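Local coordinates for protein acyl-CoA dehydrogenase FadE3 (Mycobacterium smegmatis, PDB 4IV6) that belongs to the acyl-CoA dehydrogenase family of flavoproteins and binds dihydroflavine-adenine dinucleotide in an assembly of four protein chains, at residues E12-T17 against V72-E77; D316-M321 against V381-L386; D165-M170 against V189-G194. All blocks are in the same frame, centred on the assembly; numbering follows the deposited sequence.

Contact 1. Residues E12-T17 against V72-E77; sequences ETIVKT and VQVAEE
Two helical segments, residues 12-17 and 72-77, run side by side in the same N-to-C direction, their axes 7° apart and 9.2 Å from each other at closest approach. The backbones are nearest at Val-15 and Val-74, and Val-15 reaches three residues of the other helix.

At Gln-73 the touch is made by the root of the side chain. Its CB lies 3.9 Å from Val-15 CG2, the methyl beside the backbone N of its own residue, and the two side chains cross obliquely.

Val-74 contributes a single methyl, CG2, which stands anti to the carbonyl carbon. This methyl meets both branches of Ile-14 evenly, with Ile-14 CG1 and Ile-14 CG2 each 4.1 Å from Val-74 CG2. Ile-14 and Val-74 cross at about a right angle, and a slightly longer approach of 4.2 Å joins Val-74 CG2 to Val-15 CG2. Beyond the two segments, Val-74 also packs on Ile-52, Leu-55 and Val-18.

One turn later, Glu-77 uses its aliphatic part. A bend at chi2 (-60°) folds the chain, and its CG comes 4.1 Å from Val-15 CG1, the methyl anti to the backbone N (chi1 175°). The two branches of Val-15 are thus divided between Glu-77 on one hand and Gln-73 and Val-74 on the other. The carboxylate of Glu-77 is engaged elsewhere: OE1 is hydrogen-bonded to His-19 ND1, and OE2 forms a salt bridge with Arg-258, which also pairs with Glu-76.

The junction between these segments therefore rests on van der Waals contact, chiefly of methyl and methylene groups. The buried acid lends it mainly its CG, with OE2 bordering Val-15 CG1, while the hydrogen bond with His-19 and the salt bridge to Arg-258 would probably favour its ionised form.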
ATOM      1  N   GLU B  12      16.379  27.372 -19.811  1.00 29.49           N
ATOM      2  CA  GLU B  12      15.403  27.859 -18.838  1.00 30.03           C
ATOM      3  C   GLU B  12      14.249  28.525 -19.557  1.00 27.51           C
ATOM      4  O   GLU B  12      13.086  28.358 -19.204  1.00 25.52           O
ATOM      5  CB  GLU B  12      16.038  28.894 -17.894  1.00 33.84           C
ATOM      6  CG  GLU B  12      17.169  28.373 -17.038  1.00 37.93           C
ATOM      7  CD  GLU B  12      16.715  27.778 -15.709  1.00 41.14           C
ATOM      8  OE1 GLU B  12      15.653  27.104 -15.673  1.00 43.67           O
ATOM      9  OE2 GLU B  12      17.440  27.995 -14.703  1.00 45.29           O
ATOM     10  N   THR B  13      14.597  29.303 -20.567  1.00 26.82           N
ATOM     11  CA  THR B  13      13.620  30.022 -21.346  1.00 26.14           C
ATOM     12  C   THR B  13      12.639  29.077 -22.033  1.00 24.94           C
ATOM     13  O   THR B  13      11.430  29.359 -22.042  1.00 24.51           O
ATOM     14  CB  THR B  13      14.319  30.953 -22.368  1.00 27.02           C
ATOM     15  OG1 THR B  13      15.003  32.007 -21.655  1.00 27.73           O
ATOM     16  CG2 THR B  13      13.312  31.570 -23.324  1.00 27.01           C
ATOM     17  N   ILE B  14      13.134  27.992 -22.626  1.00 24.62           N
ATOM     18  CA  ILE B  14      12.238  27.053 -23.328  1.00 24.53           C
ATOM     19  C   ILE B  14      11.229  26.458 -22.322  1.00 22.45           C
ATOM     20  O   ILE B  14      10.029  26.408 -22.606  1.00 21.19           O
ATOM     21  CB  ILE B  14      12.988  25.968 -24.147  1.00 26.09           C
ATOM     22  CG1 ILE B  14      12.034  25.037 -24.894  1.00 26.56           C
ATOM     23  CG2 ILE B  14      13.776  25.020 -23.278  1.00 27.22           C
ATOM     24  CD1 ILE B  14      11.231  25.728 -25.970  1.00 28.12           C
ATOM     25  N   VAL B  15      11.701  26.068 -21.141  1.00 22.17           N
ATOM     26  CA  VAL B  15      10.806  25.529 -20.116  1.00 21.71           C
ATOM     27  C   VAL B  15       9.733  26.570 -19.790  1.00 22.30           C
ATOM     28  O   VAL B  15       8.551  26.248 -19.785  1.00 21.58           O
ATOM     29  CB  VAL B  15      11.574  25.097 -18.862  1.00 22.75           C
ATOM     30  CG1 VAL B  15      10.598  24.652 -17.764  1.00 22.86           C
ATOM     31  CG2 VAL B  15      12.538  23.957 -19.190  1.00 22.54           C
ATOM     32  N   LYS B  16      10.132  27.835 -19.596  1.00 23.62           N
ATOM     33  CA  LYS B  16       9.162  28.892 -19.285  1.00 25.02           C
ATOM     34  C   LYS B  16       8.173  29.139 -20.400  1.00 24.31           C
ATOM     35  O   LYS B  16       6.990  29.368 -20.162  1.00 23.88           O
ATOM     36  CB  LYS B  16       9.853  30.213 -18.983  1.00 27.95           C
ATOM     37  CG  LYS B  16      10.677  30.195 -17.715  1.00 30.22           C
ATOM     38  CD  LYS B  16      11.238  31.573 -17.458  1.00 33.33           C
ATOM     39  CE  LYS B  16      12.604  31.522 -16.806  1.00 35.34           C
ATOM     40  NZ  LYS B  16      12.477  31.138 -15.383  1.00 36.77           N
ATOM     41  N   THR B  17       8.679  29.118 -21.623  1.00 24.28           N
ATOM     42  CA  THR B  17       7.845  29.283 -22.801  1.00 24.03           C
ATOM     43  C   THR B  17       6.785  28.203 -22.875  1.00 22.02           C
ATOM     44  O   THR B  17       5.631  28.484 -23.184  1.00 22.29           O
ATOM     45  CB  THR B  17       8.720  29.251 -24.055  1.00 24.64           C
ATOM     46  OG1 THR B  17       9.556  30.408 -24.018  1.00 26.04           O
ATOM     47  CG2 THR B  17       7.876  29.281 -25.335  1.00 25.06           C
ATOM     48  N   VAL B  72      13.295  16.678 -20.181  1.00 15.89           N
ATOM     49  CA  VAL B  72      12.295  16.094 -19.275  1.00 15.86           C
ATOM     50  C   VAL B  72      11.416  17.173 -18.660  1.00 16.05           C
ATOM     51  O   VAL B  72      10.227  16.966 -18.463  1.00 15.61           O
ATOM     52  CB  VAL B  72      12.907  15.132 -18.238  1.00 16.05           C
ATOM     53  CG1 VAL B  72      13.671  14.017 -18.950  1.00 16.29           C
ATOM     54  CG2 VAL B  72      13.826  15.836 -17.277  1.00 16.41           C
ATOM     55  N   GLN B  73      11.997  18.336 -18.381  1.00 17.01           N
ATOM     56  CA  GLN B  73      11.210  19.431 -17.861  1.00 17.39           C
ATOM     57  C   GLN B  73      10.218  19.951 -18.906  1.00 16.30           C
ATOM     58  O   GLN B  73       9.097  20.301 -18.563  1.00 16.37           O
ATOM     59  CB  GLN B  73      12.097  20.532 -17.318  1.00 19.00           C
ATOM     60  CG  GLN B  73      12.823  20.126 -16.032  1.00 20.45           C
ATOM     61  CD  GLN B  73      13.850  21.140 -15.603  1.00 22.94           C
ATOM     62  OE1 GLN B  73      15.058  20.857 -15.542  1.00 25.70           O
ATOM     63  NE2 GLN B  73      13.395  22.337 -15.345  1.00 23.96           N
ATOM     64  N   VAL B  74      10.605  19.962 -20.173  1.00 15.81           N
ATOM     65  CA  VAL B  74       9.683  20.400 -21.244  1.00 15.38           C
ATOM     66  C   VAL B  74       8.551  19.395 -21.377  1.00 14.33           C
ATOM     67  O   VAL B  74       7.371  19.763 -21.455  1.00 14.02           O
ATOM     68  CB  VAL B  74      10.392  20.581 -22.599  1.00 15.61           C
ATOM     69  CG1 VAL B  74       9.387  20.789 -23.719  1.00 15.56           C
ATOM     70  CG2 VAL B  74      11.356  21.743 -22.551  1.00 16.41           C
ATOM     71  N   ALA B  75       8.905  18.121 -21.383  1.00 13.39           N
ATOM     72  CA  ALA B  75       7.894  17.063 -21.488  1.00 13.13           C
ATOM     73  C   ALA B  75       6.933  17.096 -20.287  1.00 13.03           C
ATOM     74  O   ALA B  75       5.714  16.964 -20.440  1.00 12.88           O
ATOM     75  CB  ALA B  75       8.574  15.709 -21.622  1.00 12.99           C
ATOM     76  N   GLU B  76       7.473  17.367 -19.105  1.00 13.28           N
ATOM     77  CA  GLU B  76       6.673  17.428 -17.901  1.00 13.30           C
ATOM     78  C   GLU B  76       5.686  18.614 -17.966  1.00 13.85           C
ATOM     79  O   GLU B  76       4.532  18.464 -17.610  1.00 13.58           O
ATOM     80  CB  GLU B  76       7.578  17.545 -16.678  1.00 13.45           C
ATOM     81  CG  GLU B  76       6.824  17.701 -15.360  1.00 13.60           C
ATOM     82  CD  GLU B  76       7.740  17.953 -14.180  1.00 13.96           C
ATOM     83  OE1 GLU B  76       8.155  19.120 -14.022  1.00 13.96           O
ATOM     84  OE2 GLU B  76       8.001  16.993 -13.404  1.00 13.99           O
ATOM     85  N   GLU B  77       6.148  19.776 -18.441  1.00 14.68           N
ATOM     86  CA  GLU B  77       5.295  20.947 -18.544  1.00 15.33           C
ATOM     87  C   GLU B  77       4.145  20.689 -19.478  1.00 15.21           C
ATOM     88  O   GLU B  77       3.002  21.034 -19.174  1.00 15.38           O
ATOM     89  CB  GLU B  77       6.046  22.169 -19.053  1.00 16.21           C
ATOM     90  CG  GLU B  77       7.000  22.813 -18.062  1.00 17.24           C
ATOM     91  CD  GLU B  77       6.368  23.326 -16.777  1.00 18.43           C
ATOM     92  OE1 GLU B  77       5.153  23.705 -16.722  1.00 18.68           O
ATOM     93  OE2 GLU B  77       7.141  23.316 -15.794  1.00 19.93           O
TER

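Contact 2. Residues D316-M321 against V381-L386; sequences DMEAGM and VARGGL
A salt-bridge network centred on Arg-383 carries the polar half of this contact. The guanidinium grips Glu-318 end-on, NH1 bonding OE2 at 2.8 Å and NH2 bonding OE1 at the same length. Both carboxylate oxygens use their syn lone pairs, though the two planes are turned 38° apart. Arg-383 NH2 also bonds Asp-316 OD1, 2.8 Å away and met nearly along its C-O axis; here the side chains come tip to tip with their planes 15° apart.

Asp-316 OD1 gathers further hydrogen bonds. Met-317 N donates to it over 2.7 Å from above the carboxylate plane, and a water donates to it while accepting from Arg-383 NE, so that the water braces the remaining guanidinium nitrogen. Two acids around one arginine would be expected to stay ionised.

Van der Waals packing completes the interface. Met-317 CB lies over one guanidinium face, offset toward its rim. In the apolar contacts, a bend at chi3 (84°) carries Met-317 CE to 4.0 Å from Leu-386 CD2, and the extended Met-321 brings its own CE to 3.9 Å from Leu-386 CD2.

Tyr-296 and Leu-295 of the second subunit pack on Glu-318 and Leu-386. Such a network joins the first turn of helix 316-340 to the end of helix 369-383, within the C-terminal helical bundle of an acyl-CoA dehydrogenase.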
ATOM      1  N   ASP B 316      20.608   3.244 -17.957  1.00 22.23           N
ATOM      2  CA  ASP B 316      19.549   2.407 -18.491  1.00 21.63           C
ATOM      3  C   ASP B 316      18.610   1.910 -17.373  1.00 19.23           C
ATOM      4  O   ASP B 316      17.388   1.992 -17.494  1.00 19.39           O
ATOM      5  CB  ASP B 316      20.094   1.260 -19.382  1.00 23.42           C
ATOM      6  CG  ASP B 316      21.069   0.331 -18.663  1.00 24.83           C
ATOM      7  OD1 ASP B 316      21.467   0.550 -17.487  1.00 24.58           O
ATOM      8  OD2 ASP B 316      21.449  -0.660 -19.310  1.00 28.18           O
ATOM      9  N   MET B 317      19.178   1.439 -16.281  1.00 17.24           N
ATOM     10  CA  MET B 317      18.388   1.005 -15.122  1.00 15.68           C
ATOM     11  C   MET B 317      17.678   2.208 -14.474  1.00 15.16           C
ATOM     12  O   MET B 317      16.518   2.128 -14.079  1.00 14.38           O
ATOM     13  CB  MET B 317      19.278   0.303 -14.107  1.00 15.55           C
ATOM     14  CG  MET B 317      18.539  -0.192 -12.854  1.00 15.26           C
ATOM     15  SD  MET B 317      19.685  -1.010 -11.720  1.00 15.45           S
ATOM     16  CE  MET B 317      20.379   0.355 -10.829  1.00 15.19           C
ATOM     17  N   GLU B 318      18.389   3.319 -14.369  1.00 14.95           N
ATOM     18  CA  GLU B 318      17.867   4.494 -13.694  1.00 14.91           C
ATOM     19  C   GLU B 318      16.657   5.080 -14.459  1.00 14.21           C
ATOM     20  O   GLU B 318      15.686   5.513 -13.850  1.00 13.66           O
ATOM     21  CB  GLU B 318      18.991   5.521 -13.503  1.00 15.61           C
ATOM     22  CG  GLU B 318      20.053   5.076 -12.501  1.00 16.31           C
ATOM     23  CD  GLU B 318      21.165   4.199 -13.056  1.00 17.02           C
ATOM     24  OE1 GLU B 318      21.106   3.703 -14.232  1.00 16.71           O
ATOM     25  OE2 GLU B 318      22.116   3.987 -12.256  1.00 18.06           O
ATOM     26  N   ALA B 319      16.724   5.056 -15.790  1.00 14.12           N
ATOM     27  CA  ALA B 319      15.586   5.446 -16.622  1.00 13.72           C
ATOM     28  C   ALA B 319      14.347   4.576 -16.402  1.00 13.01           C
ATOM     29  O   ALA B 319      13.238   5.089 -16.309  1.00 12.48           O
ATOM     30  CB  ALA B 319      15.962   5.482 -18.083  1.00 14.10           C
ATOM     31  N   GLY B 320      14.529   3.264 -16.336  1.00 12.79           N
ATOM     32  CA  GLY B 320      13.431   2.345 -16.033  1.00 12.27           C
ATOM     33  C   GLY B 320      12.868   2.567 -14.628  1.00 12.01           C
ATOM     34  O   GLY B 320      11.646   2.539 -14.422  1.00 11.93           O
ATOM     35  N   MET B 321      13.751   2.822 -13.662  1.00 11.90           N
ATOM     36  CA  MET B 321      13.309   3.135 -12.302  1.00 11.74           C
ATOM     37  C   MET B 321      12.476   4.422 -12.279  1.00 11.86           C
ATOM     38  O   MET B 321      11.436   4.495 -11.600  1.00 11.53           O
ATOM     39  CB  MET B 321      14.483   3.245 -11.348  1.00 11.77           C
ATOM     40  CG  MET B 321      15.132   1.900 -11.067  1.00 11.88           C
ATOM     41  SD  MET B 321      16.498   2.047  -9.923  1.00 12.17           S
ATOM     42  CE  MET B 321      16.669   0.341  -9.356  1.00 12.18           C
ATOM     43  N   VAL B 381      21.037  -7.099 -10.795  1.00 14.84           N
ATOM     44  CA  VAL B 381      21.962  -8.223 -10.676  1.00 15.51           C
ATOM     45  C   VAL B 381      23.218  -8.035 -11.557  1.00 16.13           C
ATOM     46  O   VAL B 381      24.343  -8.294 -11.112  1.00 16.15           O
ATOM     47  CB  VAL B 381      21.225  -9.553 -10.950  1.00 15.41           C
ATOM     48  CG1 VAL B 381      22.219 -10.710 -11.209  1.00 15.93           C
ATOM     49  CG2 VAL B 381      20.294  -9.856  -9.778  1.00 15.33           C
ATOM     50  N   ALA B 382      23.022  -7.544 -12.766  1.00 16.88           N
ATOM     51  CA  ALA B 382      24.125  -7.313 -13.688  1.00 17.84           C
ATOM     52  C   ALA B 382      25.076  -6.279 -13.092  1.00 19.13           C
ATOM     53  O   ALA B 382      26.289  -6.416 -13.167  1.00 18.92           O
ATOM     54  CB  ALA B 382      23.613  -6.812 -15.026  1.00 18.23           C
ATOM     55  N   ARG B 383      24.501  -5.245 -12.493  1.00 19.29           N
ATOM     56  CA  ARG B 383      25.261  -4.172 -11.882  1.00 19.99           C
ATOM     57  C   ARG B 383      25.814  -4.438 -10.510  1.00 20.18           C
ATOM     58  O   ARG B 383      26.808  -3.814 -10.136  1.00 19.97           O
ATOM     59  CB  ARG B 383      24.364  -2.958 -11.770  1.00 20.74           C
ATOM     60  CG  ARG B 383      23.936  -2.439 -13.132  1.00 21.45           C
ATOM     61  CD  ARG B 383      24.230  -1.006 -13.163  1.00 22.11           C
ATOM     62  NE  ARG B 383      23.635  -0.296 -14.267  1.00 22.32           N
ATOM     63  CZ  ARG B 383      23.195   0.949 -14.153  1.00 20.77           C
ATOM     64  NH1 ARG B 383      23.314   1.572 -12.998  1.00 20.55           N
ATOM     65  NH2 ARG B 383      22.681   1.555 -15.203  1.00 20.36           N
ATOM     66  N   GLY B 384      25.155  -5.314  -9.746  1.00 20.00           N
ATOM     67  CA  GLY B 384      25.545  -5.586  -8.363  1.00 20.33           C
ATOM     68  C   GLY B 384      24.913  -4.609  -7.360  1.00 20.07           C
ATOM     69  O   GLY B 384      25.275  -4.587  -6.199  1.00 19.85           O
ATOM     70  N   GLY B 385      23.949  -3.817  -7.798  1.00 19.72           N
ATOM     71  CA  GLY B 385      23.196  -2.976  -6.895  1.00 20.01           C
ATOM     72  C   GLY B 385      23.048  -1.588  -7.460  1.00 20.36           C
ATOM     73  O   GLY B 385      23.165  -1.400  -8.664  1.00 19.57           O
ATOM     74  N   LEU B 386      22.809  -0.625  -6.589  1.00 20.84           N
ATOM     75  CA  LEU B 386      22.667   0.759  -7.023  1.00 22.75           C
ATOM     76  C   LEU B 386      24.046   1.397  -7.202  1.00 24.40           C
ATOM     77  O   LEU B 386      25.011   1.012  -6.562  1.00 23.45           O
ATOM     78  CB  LEU B 386      21.871   1.593  -5.999  1.00 22.67           C
ATOM     79  CG  LEU B 386      20.418   1.238  -5.708  1.00 22.79           C
ATOM     80  CD1 LEU B 386      19.822   2.270  -4.750  1.00 23.89           C
ATOM     81  CD2 LEU B 386      19.594   1.205  -6.981  1.00 22.29           C
TER
HETATM   82  O   HOH W   1      22.473  -1.751 -16.591  1.00 37.94           O

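Contact 3. Residues D165-M170 against V189-G194; sequences DLVALM and VEKVPG
Asp-165 meets the other segment through both its side chain and its carbonyl. Its OD1 forms a weak salt bridge with Lys-191 NZ, 3.3 Å away, and the two side chains cross at about a right angle. Lys-191 CG, anti to the carbonyl carbon, already touches Asp-165 OD1, and bends at chi2 and chi4 then curl the chain so that NZ returns to the same oxygen. NZ is also hydrogen-bonded to the carbonyls of Ser-164 and Ala-161. Asp-165 O makes a CA-H...O contact of 3.6 Å with Glu-190 CA. A water donates to Asp-165 O at 2.8 Å and accepts from Lys-191 N, bridging the two backbones beside an inverse gamma turn centred on Lys-191.

Leu-166, with CG anti to its backbone N (chi1 -179°), lays CD1 against the backbone N and O of Val-189. The firm pairing is at Val-167, an antiparallel hydrogen-bonded pair with Val-189. Val-167 N gives a 2.9 Å bond to Val-189 O, and Val-189 N returns a nearly straight one of 2.8 Å (175°) to Val-167 O, both in the carbonyl planes. The side chain of Val-167 is about 8 Å from the bound dihydroflavine-adenine dinucleotide. Further along, Leu-169 packs its CB 3.9 Å from Val-189 CG2, with its CD2 against the same methyl.

Strand 166-172 is the middle one of three: Leu-166 and Ala-168 share backbone hydrogen bonds with strand 122-125 on its other edge, opposite strand 184-190. Leu-169 and Val-189 pack together on Ile-151 of strand 148-159, and Glu-190 OE2 is hydrogen-bonded to Tyr-111 OH of helix 105-116.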
ATOM      1  N   ASP B 165       4.422  10.712 -40.879  1.00 19.89           N
ATOM      2  CA  ASP B 165       4.710  10.110 -42.167  1.00 21.02           C
ATOM      3  C   ASP B 165       6.043   9.357 -42.257  1.00 19.48           C
ATOM      4  O   ASP B 165       6.415   8.910 -43.340  1.00 18.57           O
ATOM      5  CB  ASP B 165       4.553  11.153 -43.257  1.00 23.40           C
ATOM      6  CG  ASP B 165       3.077  11.456 -43.538  1.00 24.84           C
ATOM      7  OD1 ASP B 165       2.175  10.733 -43.025  1.00 25.69           O
ATOM      8  OD2 ASP B 165       2.812  12.407 -44.270  1.00 29.15           O
ATOM      9  N   LEU B 166       6.733   9.200 -41.127  1.00 18.21           N
ATOM     10  CA  LEU B 166       7.830   8.222 -41.024  1.00 17.84           C
ATOM     11  C   LEU B 166       7.581   7.347 -39.819  1.00 17.57           C
ATOM     12  O   LEU B 166       7.315   7.841 -38.733  1.00 17.51           O
ATOM     13  CB  LEU B 166       9.177   8.903 -40.883  1.00 18.52           C
ATOM     14  CG  LEU B 166      10.414   8.000 -40.783  1.00 18.92           C
ATOM     15  CD1 LEU B 166      10.653   7.273 -42.094  1.00 19.25           C
ATOM     16  CD2 LEU B 166      11.607   8.836 -40.403  1.00 19.94           C
ATOM     17  N   VAL B 167       7.660   6.039 -40.011  1.00 16.80           N
ATOM     18  CA  VAL B 167       7.399   5.087 -38.932  1.00 16.36           C
ATOM     19  C   VAL B 167       8.637   4.194 -38.793  1.00 15.63           C
ATOM     20  O   VAL B 167       9.109   3.615 -39.775  1.00 16.16           O
ATOM     21  CB  VAL B 167       6.113   4.282 -39.231  1.00 16.81           C
ATOM     22  CG1 VAL B 167       5.891   3.196 -38.180  1.00 17.39           C
ATOM     23  CG2 VAL B 167       4.904   5.207 -39.299  1.00 16.84           C
ATOM     24  N   ALA B 168       9.210   4.164 -37.601  1.00 15.08           N
ATOM     25  CA  ALA B 168      10.293   3.254 -37.288  1.00 14.93           C
ATOM     26  C   ALA B 168       9.679   1.900 -36.924  1.00 14.23           C
ATOM     27  O   ALA B 168       9.153   1.705 -35.830  1.00 13.53           O
ATOM     28  CB  ALA B 168      11.145   3.791 -36.153  1.00 15.18           C
ATOM     29  N   LEU B 169       9.759   0.970 -37.866  1.00 14.23           N
ATOM     30  CA  LEU B 169       9.036  -0.293 -37.782  1.00 13.90           C
ATOM     31  C   LEU B 169       9.970  -1.406 -37.363  1.00 14.34           C
ATOM     32  O   LEU B 169      10.897  -1.726 -38.097  1.00 14.50           O
ATOM     33  CB  LEU B 169       8.460  -0.647 -39.150  1.00 13.89           C
ATOM     34  CG  LEU B 169       7.595  -1.902 -39.225  1.00 13.86           C
ATOM     35  CD1 LEU B 169       6.258  -1.699 -38.501  1.00 13.92           C
ATOM     36  CD2 LEU B 169       7.334  -2.257 -40.668  1.00 14.59           C
ATOM     37  N   MET B 170       9.708  -2.024 -36.217  1.00 14.79           N
ATOM     38  CA  MET B 170      10.491  -3.187 -35.798  1.00 15.69           C
ATOM     39  C   MET B 170       9.833  -4.397 -36.426  1.00 15.12           C
ATOM     40  O   MET B 170       8.616  -4.601 -36.281  1.00 15.05           O
ATOM     41  CB  MET B 170      10.544  -3.311 -34.283  1.00 17.29           C
ATOM     42  CG  MET B 170      11.459  -4.436 -33.790  1.00 19.67           C
ATOM     43  SD  MET B 170      11.511  -4.579 -31.981  1.00 22.56           S
ATOM     44  CE  MET B 170      12.623  -3.275 -31.577  1.00 23.61           C
ATOM     45  N   VAL B 189      10.028   3.439 -42.427  1.00 17.49           N
ATOM     46  CA  VAL B 189       8.998   3.227 -43.432  1.00 17.10           C
ATOM     47  C   VAL B 189       8.160   4.480 -43.642  1.00 17.45           C
ATOM     48  O   VAL B 189       7.557   4.997 -42.698  1.00 16.61           O
ATOM     49  CB  VAL B 189       8.067   2.102 -42.941  1.00 16.47           C
ATOM     50  CG1 VAL B 189       6.960   1.809 -43.950  1.00 16.75           C
ATOM     51  CG2 VAL B 189       8.912   0.857 -42.690  1.00 16.77           C
ATOM     52  N   GLU B 190       8.116   4.943 -44.879  1.00 17.54           N
ATOM     53  CA  GLU B 190       7.203   5.995 -45.273  1.00 18.33           C
ATOM     54  C   GLU B 190       5.815   5.420 -45.639  1.00 17.64           C
ATOM     55  O   GLU B 190       5.624   4.207 -45.725  1.00 17.54           O
ATOM     56  CB  GLU B 190       7.787   6.790 -46.464  1.00 19.24           C
ATOM     57  CG  GLU B 190       9.173   7.327 -46.173  1.00 20.03           C
ATOM     58  CD  GLU B 190       9.740   8.173 -47.306  1.00 21.92           C
ATOM     59  OE1 GLU B 190       9.121   8.287 -48.378  1.00 23.15           O
ATOM     60  OE2 GLU B 190      10.808   8.729 -47.118  1.00 23.06           O
ATOM     61  N   LYS B 191       4.861   6.308 -45.857  1.00 18.35           N
ATOM     62  CA  LYS B 191       3.495   5.922 -46.204  1.00 18.56           C
ATOM     63  C   LYS B 191       3.384   5.417 -47.667  1.00 18.94           C
ATOM     64  O   LYS B 191       2.881   6.109 -48.542  1.00 22.07           O
ATOM     65  CB  LYS B 191       2.544   7.092 -45.943  1.00 19.14           C
ATOM     66  CG  LYS B 191       2.414   7.510 -44.472  1.00 19.09           C
ATOM     67  CD  LYS B 191       1.674   6.469 -43.651  1.00 18.78           C
ATOM     68  CE  LYS B 191       1.778   6.702 -42.146  1.00 18.35           C
ATOM     69  NZ  LYS B 191       1.016   7.892 -41.712  1.00 18.51           N
ATOM     70  N   VAL B 192       3.856   4.197 -47.904  1.00 17.69           N
ATOM     71  CA  VAL B 192       3.908   3.588 -49.214  1.00 17.67           C
ATOM     72  C   VAL B 192       2.635   2.763 -49.505  1.00 16.98           C
ATOM     73  O   VAL B 192       1.881   2.431 -48.584  1.00 15.70           O
ATOM     74  CB  VAL B 192       5.144   2.683 -49.334  1.00 18.14           C
ATOM     75  CG1 VAL B 192       6.396   3.508 -49.093  1.00 19.03           C
ATOM     76  CG2 VAL B 192       5.074   1.519 -48.348  1.00 17.66           C
ATOM     77  N   PRO B 193       2.396   2.446 -50.786  1.00 17.20           N
ATOM     78  CA  PRO B 193       1.279   1.580 -51.121  1.00 17.59           C
ATOM     79  C   PRO B 193       1.378   0.262 -50.344  1.00 16.90           C
ATOM     80  O   PRO B 193       2.455  -0.298 -50.228  1.00 16.81           O
ATOM     81  CB  PRO B 193       1.427   1.384 -52.651  1.00 18.57           C
ATOM     82  CG  PRO B 193       2.065   2.667 -53.103  1.00 19.15           C
ATOM     83  CD  PRO B 193       3.057   2.978 -51.993  1.00 18.24           C
ATOM     84  N   GLY B 194       0.285  -0.168 -49.738  1.00 16.73           N
ATOM     85  CA  GLY B 194       0.292  -1.407 -48.969  1.00 16.46           C
ATOM     86  C   GLY B 194       0.406  -1.167 -47.461  1.00 15.88           C
ATOM     87  O   GLY B 194       0.285  -2.103 -46.678  1.00 14.80           O
TER
HETATM   88  O   HOH W   2       5.318   9.113 -45.924  1.00 23.69           O

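Along the chain the contacts follow one another without nesting: contact 1 closes first, then contact 3, then contact 2. Each falls in a different part of the acyl-CoA dehydrogenase fold, with contact 1 between helices of the N-terminal domain, contact 3 in a beta hairpin of the middle domain and contact 2 among the C-terminal helices. Contacts 1 and 2 are closest, their centres 27 Å apart and nearest atoms about 9 Å apart, and both border helices 234-270 and 282-310 of the C-terminal domain, against which the N-terminal helix 68-81 packs. Contact 3 lies 31 Å from contact 1 and 34 Å from contact 2, centre to centre. Only contact 2 is touched by another subunit, so it alone adjoins the interface of the assembly.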